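Side-chain contacts in putative (Helicobacter pylori J99, PDB 4R7K), which is of unknown function but probably belongs to the SRPBCC superfamily, whose helix-grip fold commonly encloses a pocket for hydrophobic ligands: residues T155-S160 with N173-G178; V60-H63 with S68-E71; K53-N58 with G185-S190. All coordinates share one frame; numbering follows the deposited sequence.

Contact 1: T155-S160 with N173-G178; sequences TQESQS and NAMLNG
The carboxylate of Glu157 carries the methyl of Met175, a selenomethionine here, over one face, with CE of Met175 3.5 Å from OE1 of Glu157. The same face receives the carboxamide of Gln159, whose NE2 gives Glu157 OE1 a nearly straight 2.7 Å hydrogen bond (N-H...O 167°). OE1 lies almost in the amide plane of Gln159, whereas NE2 stands 41° out of the carboxylate plane. Met175 also meets the nitrogen end of that amide, CE being 3.3 Å and SE 3.6 Å from Gln159 NE2. Its chain, bent at chi2 and chi3, curls from the helix so that its end meets the amide nitrogen, the two side chains coming from opposite directions. Glu157 and Gln159 are two apart on strand 150-160, so both rise from the sheet toward the first turn of helix 174-190, where Asn173 OD1 caps Leu176 N. This is consistent with the helix-over-sheet layer of a helix-grip fold. The other end of the amide is tied too, Gln159 OE1 to Asn44 ND2 on the adjacent strand. Two bonds therefore fix the rotation of the buried carboxamide, and the selenium-bound methyl, probably slightly positive, suits a position against carboxylate oxygens.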
ATOM      1  N   THR A 155      14.682 -11.227   1.725  1.00 21.38           N
ATOM      2  CA  THR A 155      13.698 -12.217   2.012  1.00 20.64           C
ATOM      3  C   THR A 155      12.814 -12.491   0.762  1.00 19.49           C
ATOM      4  O   THR A 155      12.320 -11.571   0.078  1.00 18.50           O
ATOM      5  CB  THR A 155      12.883 -11.902   3.269  1.00 22.93           C
ATOM      6  OG1 THR A 155      12.152 -13.074   3.645  1.00 24.20           O
ATOM      7  CG2 THR A 155      11.920 -10.750   3.037  1.00 23.55           C
ATOM      8  N   GLN A 156      12.624 -13.766   0.484  1.00 18.04           N
ATOM      9  CA  GLN A 156      11.890 -14.217  -0.688  1.00 16.91           C
ATOM     10  C   GLN A 156      11.018 -15.359  -0.323  1.00 20.01           C
ATOM     11  O   GLN A 156      11.407 -16.207   0.477  1.00 20.79           O
ATOM     12  CB  GLN A 156      12.845 -14.629  -1.813  1.00 17.90           C
ATOM     13  CG  GLN A 156      13.765 -13.533  -2.275  1.00 18.93           C
ATOM     14  CD  GLN A 156      14.671 -13.929  -3.427  1.00 19.88           C
ATOM     15  OE1 GLN A 156      15.189 -15.049  -3.508  1.00 20.70           O
ATOM     16  NE2 GLN A 156      14.868 -12.998  -4.328  1.00 23.26           N
ATOM     17  N   GLU A 157       9.798 -15.378  -0.873  1.00 20.91           N
ATOM     18  CA  GLU A 157       8.857 -16.441  -0.584  1.00 19.93           C
ATOM     19  C   GLU A 157       8.238 -16.941  -1.895  1.00 20.11           C
ATOM     20  O   GLU A 157       7.846 -16.138  -2.776  1.00 18.21           O
ATOM     21  CB  GLU A 157       7.716 -15.955   0.341  1.00 22.23           C
ATOM     22  CG  GLU A 157       6.703 -17.029   0.699  1.00 24.89           C
ATOM     23  CD  GLU A 157       5.748 -16.636   1.846  1.00 31.85           C
ATOM     24  OE1 GLU A 157       4.552 -16.940   1.730  1.00 33.65           O
ATOM     25  OE2 GLU A 157       6.169 -16.006   2.850  1.00 33.87           O
ATOM     26  N   SER A 158       8.114 -18.257  -1.964  1.00 19.47           N
ATOM     27  CA  SER A 158       7.519 -18.970  -3.086  1.00 19.69           C
ATOM     28  C   SER A 158       6.297 -19.680  -2.508  1.00 21.12           C
ATOM     29  O   SER A 158       6.397 -20.342  -1.457  1.00 23.11           O
ATOM     30  CB  SER A 158       8.559 -19.973  -3.628  1.00 20.87           C
ATOM     31  OG  SER A 158       8.057 -20.730  -4.727  1.00 22.25           O
ATOM     32  N   GLN A 159       5.167 -19.592  -3.203  1.00 22.60           N
ATOM     33  CA  GLN A 159       3.906 -20.086  -2.705  1.00 25.94           C
ATOM     34  C   GLN A 159       3.199 -20.972  -3.739  1.00 26.33           C
ATOM     35  O   GLN A 159       3.220 -20.680  -4.957  1.00 24.56           O
ATOM     36  CB  GLN A 159       2.975 -18.915  -2.384  1.00 24.42           C
ATOM     37  CG  GLN A 159       3.528 -17.844  -1.470  1.00 25.95           C
ATOM     38  CD  GLN A 159       2.513 -16.714  -1.188  1.00 28.71           C
ATOM     39  OE1 GLN A 159       1.748 -16.319  -2.054  1.00 28.87           O
ATOM     40  NE2 GLN A 159       2.530 -16.193   0.036  1.00 29.01           N
ATOM     41  N   SER A 160       2.549 -22.011  -3.245  1.00 25.76           N
ATOM     42  CA  SER A 160       1.791 -22.920  -4.097  1.00 28.09           C
ATOM     43  C   SER A 160       0.377 -23.151  -3.549  1.00 29.73           C
ATOM     44  O   SER A 160       0.180 -23.329  -2.342  1.00 30.82           O
ATOM     45  CB  SER A 160       2.508 -24.260  -4.226  1.00 30.74           C
ATOM     46  OG  SER A 160       3.758 -24.079  -4.886  1.00 37.75           O
ATOM     47  N   ASN A 173      -0.171  -5.336  -3.915  1.00 26.25           N
ATOM     48  CA  ASN A 173       0.411  -6.625  -3.614  1.00 24.06           C
ATOM     49  C   ASN A 173       0.578  -6.772  -2.108  1.00 25.79           C
ATOM     50  O   ASN A 173       1.479  -6.199  -1.515  1.00 22.77           O
ATOM     51  CB  ASN A 173       1.713  -6.779  -4.387  1.00 25.99           C
ATOM     52  CG  ASN A 173       2.315  -8.141  -4.252  1.00 27.34           C
ATOM     53  OD1 ASN A 173       2.200  -8.793  -3.204  1.00 27.92           O
ATOM     54  ND2 ASN A 173       2.963  -8.604  -5.331  1.00 28.98           N
ATOM     55  N   ALA A 174      -0.325  -7.536  -1.502  1.00 30.09           N
ATOM     56  CA  ALA A 174      -0.368  -7.715  -0.047  1.00 32.23           C
ATOM     57  C   ALA A 174       0.913  -8.292   0.549  1.00 30.44           C
ATOM     58  O   ALA A 174       1.440  -7.753   1.533  1.00 31.27           O
ATOM     59  CB  ALA A 174      -1.566  -8.561   0.348  1.00 37.71           C
HETATM   60  N   MSE A 175       1.395  -9.369  -0.050  1.00 29.69           N
HETATM   61  CA  MSE A 175       2.610 -10.027   0.370  1.00 28.11           C
HETATM   62  C   MSE A 175       3.816  -9.116   0.278  1.00 26.84           C
HETATM   63  O   MSE A 175       4.655  -9.081   1.190  1.00 23.80           O
HETATM   64  CB  MSE A 175       2.871 -11.234  -0.518  1.00 30.36           C
HETATM   65  CG  MSE A 175       1.853 -12.359  -0.401  1.00 32.34           C
HETATM   66 SE   MSE A 175       1.685 -13.006   1.452  1.00 37.57          SE
HETATM   67  CE  MSE A 175       3.587 -13.528   1.652  1.00 34.27           C
ATOM     68  N   LEU A 176       3.954  -8.404  -0.844  1.00 23.76           N
ATOM     69  CA  LEU A 176       5.080  -7.475  -1.016  1.00 21.38           C
ATOM     70  C   LEU A 176       5.164  -6.392   0.094  1.00 21.87           C
ATOM     71  O   LEU A 176       6.226  -6.117   0.653  1.00 19.38           O
ATOM     72  CB  LEU A 176       4.954  -6.781  -2.379  1.00 24.61           C
ATOM     73  CG  LEU A 176       6.066  -5.819  -2.783  1.00 25.23           C
ATOM     74  CD1 LEU A 176       7.285  -6.634  -3.163  1.00 26.96           C
ATOM     75  CD2 LEU A 176       5.686  -4.915  -3.934  1.00 27.00           C
ATOM     76  N   ASN A 177       4.017  -5.803   0.402  1.00 22.15           N
ATOM     77  CA  ASN A 177       3.943  -4.752   1.368  1.00 22.43           C
ATOM     78  C   ASN A 177       4.089  -5.286   2.786  1.00 21.57           C
ATOM     79  O   ASN A 177       4.718  -4.628   3.596  1.00 23.42           O
ATOM     80  CB  ASN A 177       2.648  -3.953   1.157  1.00 23.15           C
ATOM     81  CG  ASN A 177       2.732  -3.061  -0.085  1.00 25.96           C
ATOM     82  OD1 ASN A 177       2.047  -3.286  -1.079  1.00 29.00           O
ATOM     83  ND2 ASN A 177       3.667  -2.139  -0.069  1.00 26.23           N
ATOM     84  N   GLY A 178       3.527  -6.464   3.068  1.00 21.67           N
ATOM     85  CA  GLY A 178       3.672  -7.099   4.376  1.00 22.24           C
ATOM     86  C   GLY A 178       5.131  -7.461   4.647  1.00 20.79           C
ATOM     87  O   GLY A 178       5.660  -7.199   5.716  1.00 21.75           O
TER

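Contact 2: V60-H63 with S68-E71; sequences VVQH and SHWE
His63 drives the edge of its ring into a face of His69 in a T-shaped stack, with centroids 4.6 Å apart and planes at 66°. The touching atom is CD2 of His63, 3.5 Å above the centre of the His69 ring; Ser68 OG lies over the opposite face, offset toward the rim. For His69, chi1 -62° sends the ring toward helix 57-65, and chi2 -77° turns its face to His63. The ring nitrogens have further partners: ND1 of His63 hydrogen-bonds Ser190 OG and ND1 of His69 hydrogen-bonds Tyr189 OH. Helices 57-65 and 70-73 are the two short helices that follow the first long strand, as in Bet v1-like members of the helix-grip fold, and Ser190 and Tyr189 sit at the end of the long C-terminal helix. Water supplies a polar link across the turn: Gln62 NE2 donates to a water at 2.9 Å, and this water lies in the plane of the His69 ring, 3.0 Å from NE2. Gln62 OE1 turns to Lys59. His63 O, which also hydrogen-bonds Tyr73 OH, lies in the indole plane of Trp70, 3.6 Å from CD1, while the indole NE1 hydrogen-bonds Leu64 O.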
ATOM      1  N   VAL A  60      20.704  -8.453  14.092  1.00 26.29           N
ATOM      2  CA  VAL A  60      19.660  -8.757  13.128  1.00 25.45           C
ATOM      3  C   VAL A  60      19.339 -10.248  13.159  1.00 24.96           C
ATOM      4  O   VAL A  60      18.171 -10.643  13.211  1.00 24.61           O
ATOM      5  CB  VAL A  60      20.069  -8.291  11.714  1.00 25.30           C
ATOM      6  CG1 VAL A  60      19.097  -8.821  10.666  1.00 25.67           C
ATOM      7  CG2 VAL A  60      20.150  -6.777  11.670  1.00 25.38           C
ATOM      8  N   VAL A  61      20.380 -11.080  13.184  1.00 23.58           N
ATOM      9  CA  VAL A  61      20.184 -12.530  13.220  1.00 24.63           C
ATOM     10  C   VAL A  61      19.390 -12.906  14.488  1.00 25.06           C
ATOM     11  O   VAL A  61      18.436 -13.688  14.462  1.00 23.56           O
ATOM     12  CB  VAL A  61      21.537 -13.263  13.134  1.00 25.35           C
ATOM     13  CG1 VAL A  61      21.381 -14.751  13.366  1.00 27.44           C
ATOM     14  CG2 VAL A  61      22.202 -13.028  11.799  1.00 26.48           C
ATOM     15  N   GLN A  62      19.763 -12.302  15.609  1.00 26.30           N
ATOM     16  CA  GLN A  62      19.090 -12.583  16.831  1.00 25.75           C
ATOM     17  C   GLN A  62      17.627 -12.245  16.749  1.00 25.90           C
ATOM     18  O   GLN A  62      16.784 -13.024  17.190  1.00 28.25           O
ATOM     19  CB  GLN A  62      19.725 -11.760  17.930  1.00 27.80           C
ATOM     20  CG  GLN A  62      19.059 -11.966  19.252  1.00 28.28           C
ATOM     21  CD  GLN A  62      19.608 -11.057  20.302  1.00 30.77           C
ATOM     22  OE1 GLN A  62      20.455 -10.192  20.024  1.00 32.65           O
ATOM     23  NE2 GLN A  62      19.117 -11.225  21.519  1.00 32.19           N
ATOM     24  N   HIS A  63      17.309 -11.083  16.191  1.00 24.79           N
ATOM     25  CA  HIS A  63      15.909 -10.655  16.145  1.00 25.33           C
ATOM     26  C   HIS A  63      15.076 -11.343  15.085  1.00 25.43           C
ATOM     27  O   HIS A  63      13.838 -11.286  15.134  1.00 27.85           O
ATOM     28  CB  HIS A  63      15.781  -9.152  16.018  1.00 25.04           C
ATOM     29  CG  HIS A  63      16.282  -8.410  17.206  1.00 27.76           C
ATOM     30  ND1 HIS A  63      16.900  -7.187  17.109  1.00 27.44           N
ATOM     31  CD2 HIS A  63      16.256  -8.720  18.524  1.00 28.54           C
ATOM     32  CE1 HIS A  63      17.233  -6.769  18.315  1.00 29.39           C
ATOM     33  NE2 HIS A  63      16.863  -7.688  19.190  1.00 29.31           N
ATOM     34  N   SER A  68      10.336 -14.738  19.324  1.00 35.53           N
ATOM     35  CA  SER A  68       9.632 -13.984  20.372  1.00 35.86           C
ATOM     36  C   SER A  68       9.684 -12.469  20.091  1.00 33.16           C
ATOM     37  O   SER A  68       8.839 -11.733  20.559  1.00 34.46           O
ATOM     38  CB  SER A  68      10.174 -14.296  21.783  1.00 38.46           C
ATOM     39  OG  SER A  68      11.481 -13.771  21.968  1.00 38.46           O
ATOM     40  N   HIS A  69      10.654 -12.013  19.306  1.00 32.62           N
ATOM     41  CA  HIS A  69      10.758 -10.579  18.959  1.00 31.65           C
ATOM     42  C   HIS A  69       9.816 -10.115  17.852  1.00 27.96           C
ATOM     43  O   HIS A  69       9.511  -8.925  17.755  1.00 28.88           O
ATOM     44  CB  HIS A  69      12.175 -10.250  18.518  1.00 30.23           C
ATOM     45  CG  HIS A  69      13.203 -10.478  19.574  1.00 34.77           C
ATOM     46  ND1 HIS A  69      13.392  -9.613  20.628  1.00 38.91           N
ATOM     47  CD2 HIS A  69      14.104 -11.473  19.737  1.00 35.14           C
ATOM     48  CE1 HIS A  69      14.347 -10.081  21.410  1.00 40.13           C
ATOM     49  NE2 HIS A  69      14.809 -11.199  20.877  1.00 38.42           N
ATOM     50  N   TRP A  70       9.386 -11.047  17.010  1.00 28.01           N
ATOM     51  CA  TRP A  70       8.573 -10.733  15.821  1.00 28.65           C
ATOM     52  C   TRP A  70       7.374  -9.847  16.133  1.00 29.01           C
ATOM     53  O   TRP A  70       7.149  -8.810  15.488  1.00 28.84           O
ATOM     54  CB  TRP A  70       8.087 -12.032  15.170  1.00 27.92           C
ATOM     55  CG  TRP A  70       9.158 -12.843  14.514  1.00 28.91           C
ATOM     56  CD1 TRP A  70      10.516 -12.653  14.590  1.00 28.66           C
ATOM     57  CD2 TRP A  70       8.973 -14.078  13.809  1.00 27.44           C
ATOM     58  NE1 TRP A  70      11.172 -13.646  13.910  1.00 28.44           N
ATOM     59  CE2 TRP A  70      10.252 -14.539  13.430  1.00 26.32           C
ATOM     60  CE3 TRP A  70       7.845 -14.824  13.442  1.00 27.35           C
ATOM     61  CZ2 TRP A  70      10.434 -15.695  12.701  1.00 26.66           C
ATOM     62  CZ3 TRP A  70       8.026 -15.971  12.730  1.00 29.76           C
ATOM     63  CH2 TRP A  70       9.322 -16.400  12.355  1.00 26.39           C
ATOM     64  N   GLU A  71       6.616 -10.246  17.127  1.00 30.26           N
ATOM     65  CA  GLU A  71       5.403  -9.516  17.505  1.00 33.30           C
ATOM     66  C   GLU A  71       5.702  -8.091  17.952  1.00 34.01           C
ATOM     67  O   GLU A  71       4.867  -7.189  17.835  1.00 35.88           O
ATOM     68  CB  GLU A  71       4.653 -10.285  18.605  1.00 38.72           C
ATOM     69  CG  GLU A  71       3.273  -9.724  18.851  1.00 48.04           C
ATOM     70  CD  GLU A  71       2.473 -10.509  19.861  1.00 53.25           C
ATOM     71  OE1 GLU A  71       1.247 -10.296  19.900  1.00 58.25           O
ATOM     72  OE2 GLU A  71       3.055 -11.335  20.602  1.00 57.48           O
TER
HETATM   73  O   HOH W   1      16.890 -13.027  22.152  1.00 37.67           O

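Contact 3: K53-N58 with G185-S190; sequences KGLDFN and GLVAYS
Leu55 meets Val187 and Ser190 where the link between the first long strand and the first short helix passes the end of the C-terminal helix, a junction consistent with a helix-grip fold. The segment begins with Lys53, the last residue of strand 44-53, whose NZ reaches Asn148 O and makes a salt bridge with Glu41 of the second subunit. Gly54, with a positive phi, then turns the chain out of the strand.

Leu55 carries the apolar contact. Its CG is anti to the backbone N (chi1 -168°), which directs the isopropyl end at the helix, and the two methyls divide the work. CD1 of Leu55 rests against the final turn, 3.8 Å from Ser190 CB and 4.1 Å from Val187 O; CD2 of Leu55 meets Val187 CG2 at 4.2 Å, an ordinary apolar spacing. Val60 and Val151 also touch this leucine, so helix 57-65 and the sheet share in burying it.

At Asp56 the contact turns polar. Its backbone N donates to a water at 2.9 Å, and the same water donates to Ser190 O at 2.7 Å, so a carbonyl at the helix terminus is reached by a one-water bridge. The aspartate side chain serves its own helix instead: as N-cap, its OD2 accepts from Lys59 N.

While CB touches Leu55, the hydroxyl of Ser190 turns back along its own helix, OG lying beside the backbone N. This OG, which also meets His63 ND1, donates to Leu186 O at 2.8 Å, with a C=O...OG angle of 154° and OG tilted 24° from the carbonyl plane.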
ATOM      1  N   LYS A  53      23.197   0.764   6.449  1.00 28.36           N
ATOM      2  CA  LYS A  53      24.518   1.142   6.958  1.00 30.60           C
ATOM      3  C   LYS A  53      24.500   1.191   8.470  1.00 31.55           C
ATOM      4  O   LYS A  53      23.541   1.648   9.048  1.00 31.22           O
ATOM      5  CB  LYS A  53      24.862   2.534   6.400  1.00 31.96           C
ATOM      6  CG  LYS A  53      26.218   3.146   6.773  1.00 36.36           C
ATOM      7  CD  LYS A  53      27.333   2.671   5.882  1.00 38.07           C
ATOM      8  CE  LYS A  53      28.557   3.574   6.033  1.00 43.00           C
ATOM      9  NZ  LYS A  53      29.680   3.087   5.195  1.00 43.53           N
ATOM     10  N   GLY A  54      25.560   0.685   9.105  1.00 32.52           N
ATOM     11  CA  GLY A  54      25.712   0.768  10.574  1.00 35.34           C
ATOM     12  C   GLY A  54      24.861  -0.194  11.387  1.00 36.55           C
ATOM     13  O   GLY A  54      24.786  -0.086  12.596  1.00 39.21           O
ATOM     14  N   LEU A  55      24.191  -1.107  10.706  1.00 32.91           N
ATOM     15  CA  LEU A  55      23.340  -2.113  11.348  1.00 35.88           C
ATOM     16  C   LEU A  55      24.226  -3.294  11.760  1.00 35.90           C
ATOM     17  O   LEU A  55      25.096  -3.695  10.990  1.00 35.29           O
ATOM     18  CB  LEU A  55      22.308  -2.589  10.330  1.00 34.52           C
ATOM     19  CG  LEU A  55      21.142  -3.425  10.807  1.00 37.11           C
ATOM     20  CD1 LEU A  55      20.420  -2.705  11.938  1.00 40.08           C
ATOM     21  CD2 LEU A  55      20.211  -3.698   9.627  1.00 34.02           C
ATOM     22  N   ASP A  56      24.011  -3.847  12.953  1.00 33.22           N
ATOM     23  CA  ASP A  56      24.817  -4.964  13.420  1.00 31.89           C
ATOM     24  C   ASP A  56      24.266  -6.324  12.943  1.00 30.39           C
ATOM     25  O   ASP A  56      23.117  -6.683  13.220  1.00 27.50           O
ATOM     26  CB  ASP A  56      24.918  -4.973  14.954  1.00 35.72           C
ATOM     27  CG  ASP A  56      25.880  -6.017  15.426  1.00 38.15           C
ATOM     28  OD1 ASP A  56      27.080  -5.852  15.144  1.00 41.68           O
ATOM     29  OD2 ASP A  56      25.444  -7.029  15.994  1.00 39.24           O
ATOM     30  N   PHE A  57      25.095  -7.073  12.228  1.00 26.80           N
ATOM     31  CA  PHE A  57      24.718  -8.394  11.734  1.00 26.14           C
ATOM     32  C   PHE A  57      24.185  -9.288  12.843  1.00 24.80           C
ATOM     33  O   PHE A  57      23.109  -9.830  12.724  1.00 22.79           O
ATOM     34  CB  PHE A  57      25.908  -9.065  11.048  1.00 24.31           C
ATOM     35  CG  PHE A  57      25.679 -10.505  10.647  1.00 24.47           C
ATOM     36  CD1 PHE A  57      25.047 -10.815   9.450  1.00 26.31           C
ATOM     37  CD2 PHE A  57      26.179 -11.543  11.419  1.00 27.51           C
ATOM     38  CE1 PHE A  57      24.868 -12.131   9.067  1.00 25.73           C
ATOM     39  CE2 PHE A  57      25.991 -12.869  11.048  1.00 28.03           C
ATOM     40  CZ  PHE A  57      25.344 -13.167   9.868  1.00 27.20           C
ATOM     41  N   ASN A  58      24.960  -9.449  13.907  1.00 25.60           N
ATOM     42  CA  ASN A  58      24.555 -10.339  15.010  1.00 26.24           C
ATOM     43  C   ASN A  58      23.190 -10.009  15.583  1.00 26.38           C
ATOM     44  O   ASN A  58      22.389 -10.901  15.863  1.00 25.68           O
ATOM     45  CB  ASN A  58      25.643 -10.379  16.085  1.00 28.94           C
ATOM     46  CG  ASN A  58      26.768 -11.336  15.713  1.00 32.27           C
ATOM     47  OD1 ASN A  58      26.530 -12.382  15.073  1.00 34.08           O
ATOM     48  ND2 ASN A  58      27.976 -11.012  16.113  1.00 33.38           N
ATOM     49  N   GLY A 185      10.642  -3.273  10.029  1.00 24.40           N
ATOM     50  CA  GLY A 185      10.534  -3.452  11.451  1.00 25.34           C
ATOM     51  C   GLY A 185      11.787  -4.071  12.045  1.00 23.63           C
ATOM     52  O   GLY A 185      12.287  -3.628  13.082  1.00 26.09           O
ATOM     53  N   LEU A 186      12.286  -5.094  11.382  1.00 22.67           N
ATOM     54  CA  LEU A 186      13.524  -5.780  11.813  1.00 23.09           C
ATOM     55  C   LEU A 186      14.691  -4.795  11.896  1.00 23.19           C
ATOM     56  O   LEU A 186      15.467  -4.787  12.849  1.00 26.09           O
ATOM     57  CB  LEU A 186      13.800  -6.922  10.826  1.00 22.46           C
ATOM     58  CG  LEU A 186      15.060  -7.748  10.990  1.00 23.11           C
ATOM     59  CD1 LEU A 186      15.193  -8.287  12.405  1.00 25.62           C
ATOM     60  CD2 LEU A 186      15.010  -8.880   9.998  1.00 23.53           C
ATOM     61  N   VAL A 187      14.789  -3.937  10.881  1.00 25.46           N
ATOM     62  CA  VAL A 187      15.787  -2.893  10.850  1.00 26.20           C
ATOM     63  C   VAL A 187      15.612  -1.899  12.011  1.00 25.83           C
ATOM     64  O   VAL A 187      16.552  -1.669  12.793  1.00 29.09           O
ATOM     65  CB  VAL A 187      15.741  -2.142   9.524  1.00 26.40           C
ATOM     66  CG1 VAL A 187      16.595  -0.886   9.616  1.00 27.76           C
ATOM     67  CG2 VAL A 187      16.226  -3.052   8.384  1.00 26.08           C
ATOM     68  N   ALA A 188      14.408  -1.360  12.151  1.00 27.06           N
ATOM     69  CA  ALA A 188      14.108  -0.366  13.194  1.00 29.48           C
ATOM     70  C   ALA A 188      14.398  -0.915  14.598  1.00 28.67           C
ATOM     71  O   ALA A 188      15.008  -0.252  15.465  1.00 29.03           O
ATOM     72  CB  ALA A 188      12.639   0.052  13.096  1.00 30.66           C
ATOM     73  N   TYR A 189      14.000  -2.150  14.813  1.00 27.35           N
ATOM     74  CA  TYR A 189      14.183  -2.795  16.095  1.00 28.80           C
ATOM     75  C   TYR A 189      15.644  -3.191  16.369  1.00 30.11           C
ATOM     76  O   TYR A 189      16.006  -3.380  17.520  1.00 30.45           O
ATOM     77  CB  TYR A 189      13.317  -4.038  16.141  1.00 28.35           C
ATOM     78  CG  TYR A 189      13.094  -4.707  17.493  1.00 29.70           C
ATOM     79  CD1 TYR A 189      12.187  -4.195  18.415  1.00 31.42           C
ATOM     80  CD2 TYR A 189      13.682  -5.917  17.767  1.00 29.33           C
ATOM     81  CE1 TYR A 189      11.945  -4.860  19.631  1.00 35.36           C
ATOM     82  CE2 TYR A 189      13.450  -6.577  18.945  1.00 33.74           C
ATOM     83  CZ  TYR A 189      12.586  -6.062  19.870  1.00 35.83           C
ATOM     84  OH  TYR A 189      12.395  -6.786  21.009  1.00 42.13           O
ATOM     85  N   SER A 190      16.464  -3.306  15.325  1.00 29.99           N
ATOM     86  CA  SER A 190      17.864  -3.735  15.494  1.00 31.82           C
ATOM     87  C   SER A 190      18.843  -2.567  15.579  1.00 36.68           C
ATOM     88  O   SER A 190      19.977  -2.748  16.000  1.00 35.44           O
ATOM     89  CB  SER A 190      18.258  -4.715  14.387  1.00 30.27           C
ATOM     90  OG  SER A 190      17.437  -5.880  14.441  1.00 27.86           O
TER
HETATM   91  O   HOH W   2      22.508  -2.596  15.049  1.00 35.45           O

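In the fold
Helix 174-190 joins contact 1, at its first turn, to contact 3, at its last; their centres are about 21 Å apart and they do not touch. Contacts 2 and 3 form a continuous cluster, their centres about 10 Å apart, linked by the two histidine bonds to the end of the helix, ND1 of His63 to Ser190 OG and ND1 of His69 to Tyr189 OH each spanning 3.0 Å. Val60 CG2 also packs on Leu55 CG at 3.6 Å. Contact 1 lies about 19 Å, centre to centre, from contact 2, on the opposite side of the chain's centre. No ligand or active site is identified; in relatives the pocket lies between sheet and long helix. Contact 1 joins the first turn of that helix to the sheet, and contact 3 joins its last turn to the link after strand 44-53.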